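Local coordinates for aminotransferase, class I and II (Erwinia tasmaniensis, PDB 5Z0Q), which belongs to the class I and II aminotransferases, a family of pyridoxal-5'-phosphate enzymes, and carries that cofactor in its two-subunit assembly, at residues S24-K29 against D42-A47. Residues are numbered along the deposited sequence; the frame is centred on the assembly and turned at random.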
loop_
_atom_site.group_PDB
_atom_site.type_symbol
_atom_site.label_atom_id
_atom_site.label_comp_id
_atom_site.label_asym_id
_atom_site.label_seq_id
_atom_site.Cartn_x
_atom_site.Cartn_y
_atom_site.Cartn_z
ATOM N N SER A 24 -0.421 7.568 -16.656
ATOM C CA SER A 24 -1.833 7.552 -16.300
ATOM C C SER A 24 -2.539 6.358 -16.929
ATOM O O SER A 24 -2.442 6.130 -18.139
ATOM C CB SER A 24 -2.504 8.851 -16.743
ATOM O OG SER A 24 -3.912 8.775 -16.591
ATOM N N LEU A 25 -3.255 5.595 -16.100
ATOM C CA LEU A 25 -4.055 4.492 -16.619
ATOM C C LEU A 25 -5.194 4.998 -17.492
ATOM O O LEU A 25 -5.669 4.274 -18.374
ATOM C CB LEU A 25 -4.594 3.651 -15.457
ATOM C CG LEU A 25 -5.478 2.445 -15.786
ATOM C CD1 LEU A 25 -4.770 1.507 -16.748
ATOM C CD2 LEU A 25 -5.868 1.713 -14.510
ATOM N N LYS A 26 -5.636 6.238 -17.267
ATOM C CA LYS A 26 -6.751 6.789 -18.030
ATOM C C LYS A 26 -6.397 6.928 -19.506
ATOM O O LYS A 26 -7.143 6.473 -20.379
ATOM C CB LYS A 26 -7.159 8.141 -17.443
ATOM C CG LYS A 26 -8.419 8.729 -18.058
ATOM C CD LYS A 26 -8.810 10.032 -17.380
ATOM C CE LYS A 26 -10.168 10.518 -17.863
ATOM N NZ LYS A 26 -10.581 11.786 -17.199
ATOM N N TRP A 27 -5.257 7.549 -19.803
ATOM C CA TRP A 27 -4.881 7.873 -21.172
ATOM C C TRP A 27 -4.019 6.801 -21.829
ATOM O O TRP A 27 -3.351 7.088 -22.829
ATOM C CB TRP A 27 -4.160 9.222 -21.209
ATOM C CG TRP A 27 -5.068 10.379 -20.951
ATOM C CD1 TRP A 27 -5.472 10.851 -19.739
ATOM C CD2 TRP A 27 -5.694 11.209 -21.935
ATOM N NE1 TRP A 27 -6.311 11.926 -19.905
ATOM C CE2 TRP A 27 -6.463 12.165 -21.245
ATOM C CE3 TRP A 27 -5.678 11.236 -23.333
ATOM C CZ2 TRP A 27 -7.209 13.140 -21.905
ATOM C CZ3 TRP A 27 -6.418 12.203 -23.986
ATOM C CH2 TRP A 27 -7.173 13.142 -23.272
ATOM N N LYS A 28 -4.020 5.575 -21.302
ATOM C CA LYS A 28 -3.268 4.487 -21.908
ATOM C C LYS A 28 -4.113 3.275 -22.275
ATOM O O LYS A 28 -3.620 2.404 -23.001
ATOM C CB LYS A 28 -2.124 4.041 -20.985
ATOM C CG LYS A 28 -0.836 4.819 -21.206
ATOM C CD LYS A 28 0.295 4.291 -20.343
ATOM C CE LYS A 28 1.633 4.853 -20.794
ATOM N NZ LYS A 28 2.743 4.450 -19.885
ATOM N N LYS A 29 -5.360 3.190 -21.805
ATOM C CA LYS A 29 -6.231 2.100 -22.233
ATOM C C LYS A 29 -6.506 2.185 -23.729
ATOM O O LYS A 29 -6.405 1.187 -24.450
ATOM C CB LYS A 29 -7.537 2.125 -21.439
ATOM C CG LYS A 29 -8.528 1.049 -21.854
ATOM C CD LYS A 29 -9.765 1.062 -20.975
ATOM C CE LYS A 29 -10.731 -0.042 -21.370
ATOM N NZ LYS A 29 -11.901 -0.106 -20.450
ATOM N N ASP A 42 -10.867 9.660 -12.316
ATOM C CA ASP A 42 -9.869 10.647 -11.938
ATOM C C ASP A 42 -9.931 11.793 -12.935
ATOM O O ASP A 42 -10.332 11.610 -14.087
ATOM C CB ASP A 42 -8.454 10.048 -11.874
ATOM C CG ASP A 42 -7.904 9.675 -13.241
ATOM O OD1 ASP A 42 -8.703 9.385 -14.154
ATOM O OD2 ASP A 42 -6.664 9.663 -13.397
ATOM N N THR A 43 -9.550 12.978 -12.479
ATOM C CA THR A 43 -9.604 14.155 -13.329
ATOM C C THR A 43 -8.262 14.383 -14.014
ATOM O O THR A 43 -7.225 13.853 -13.606
ATOM C CB THR A 43 -10.003 15.390 -12.519
ATOM O OG1 THR A 43 -9.037 15.626 -11.487
ATOM C CG2 THR A 43 -11.374 15.192 -11.886
ATOM N N ASP A 44 -8.296 15.180 -15.083
ATOM C CA ASP A 44 -7.098 15.567 -15.812
ATOM C C ASP A 44 -6.487 16.858 -15.279
ATOM O O ASP A 44 -5.699 17.499 -15.984
ATOM C CB ASP A 44 -7.413 15.713 -17.303
ATOM C CG ASP A 44 -7.916 14.422 -17.920
ATOM O OD1 ASP A 44 -7.474 13.338 -17.483
ATOM O OD2 ASP A 44 -8.754 14.490 -18.845
ATOM N N PHE A 45 -6.825 17.244 -14.053
ATOM C CA PHE A 45 -6.412 18.524 -13.499
ATOM C C PHE A 45 -5.099 18.390 -12.739
ATOM O O PHE A 45 -4.903 17.444 -11.970
ATOM C CB PHE A 45 -7.492 19.081 -12.570
ATOM C CG PHE A 45 -8.833 19.244 -13.228
ATOM C CD1 PHE A 45 -8.928 19.604 -14.562
ATOM C CD2 PHE A 45 -10.000 19.029 -12.513
ATOM C CE1 PHE A 45 -10.162 19.751 -15.169
ATOM C CE2 PHE A 45 -11.236 19.175 -13.114
ATOM C CZ PHE A 45 -11.317 19.536 -14.443
ATOM N N ARG A 46 -4.201 19.344 -12.968
ATOM C CA ARG A 46 -2.968 19.423 -12.198
ATOM C C ARG A 46 -3.284 19.676 -10.729
ATOM O O ARG A 46 -4.207 20.425 -10.395
ATOM C CB ARG A 46 -2.082 20.535 -12.766
ATOM C CG ARG A 46 -0.888 20.929 -11.914
ATOM C CD ARG A 46 -0.174 22.120 -12.541
ATOM N NE ARG A 46 0.762 22.767 -11.626
ATOM C CZ ARG A 46 2.070 22.528 -11.601
ATOM N NH1 ARG A 46 2.603 21.651 -12.439
ATOM N NH2 ARG A 46 2.843 23.167 -10.733
ATOM N N ALA A 47 -2.522 19.032 -9.847
ATOM C CA ALA A 47 -2.762 19.163 -8.417
ATOM C C ALA A 47 -2.523 20.600 -7.961
ATOM O O ALA A 47 -1.836 21.387 -8.618
ATOM C CB ALA A 47 -1.867 18.205 -7.632
#
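Lys26 reaches Asp42 and Asp44 because its CG stands anti to the backbone N (chi1 -173°) and the chain beyond runs fully extended, while Asp44 turns its CG beside its own backbone N (chi1 -60°), bringing OD1 between Lys26 and Trp27. From 24-29, two donors meet that oxygen. The indole NE1 of Trp27 lies 3.0 Å from Asp44 OD1, with a nearly straight N-H...O angle of 172°; OD1 sits in the ring plane, at the indole edge, yet the donor approaches from above the carboxylate plane. Lys26 NZ makes a salt bridge to Asp44 OD1 at 3.5 Å, whose hydrogen bond is weak, and a hydrogen bond of 3.1 Å to the backbone O of Asp42. The aliphatic part of Lys26 crosses the Asp42 side chain at a slant, its CD 3.3 Å from Asp42 OD1; NZ stays 4.3 Å from Asp42 OD1, too far for a salt bridge.

The contact ties together the loops flanking strand 36-38. Asn366 ND2 also bonds Asp42 O, Leu373 of helix 371-385 packs on Trp27 and Asp44, and the side chain of Asp42 lies about 8 Å from the bound pyridoxal-5'-phosphate. With Asp44 buried, the ammonium, aided by a long, weak ion pair from Arg20, would partly balance its charge and the indole N-H would stabilise it by hydrogen bonding, consistent with an ionised carboxylate.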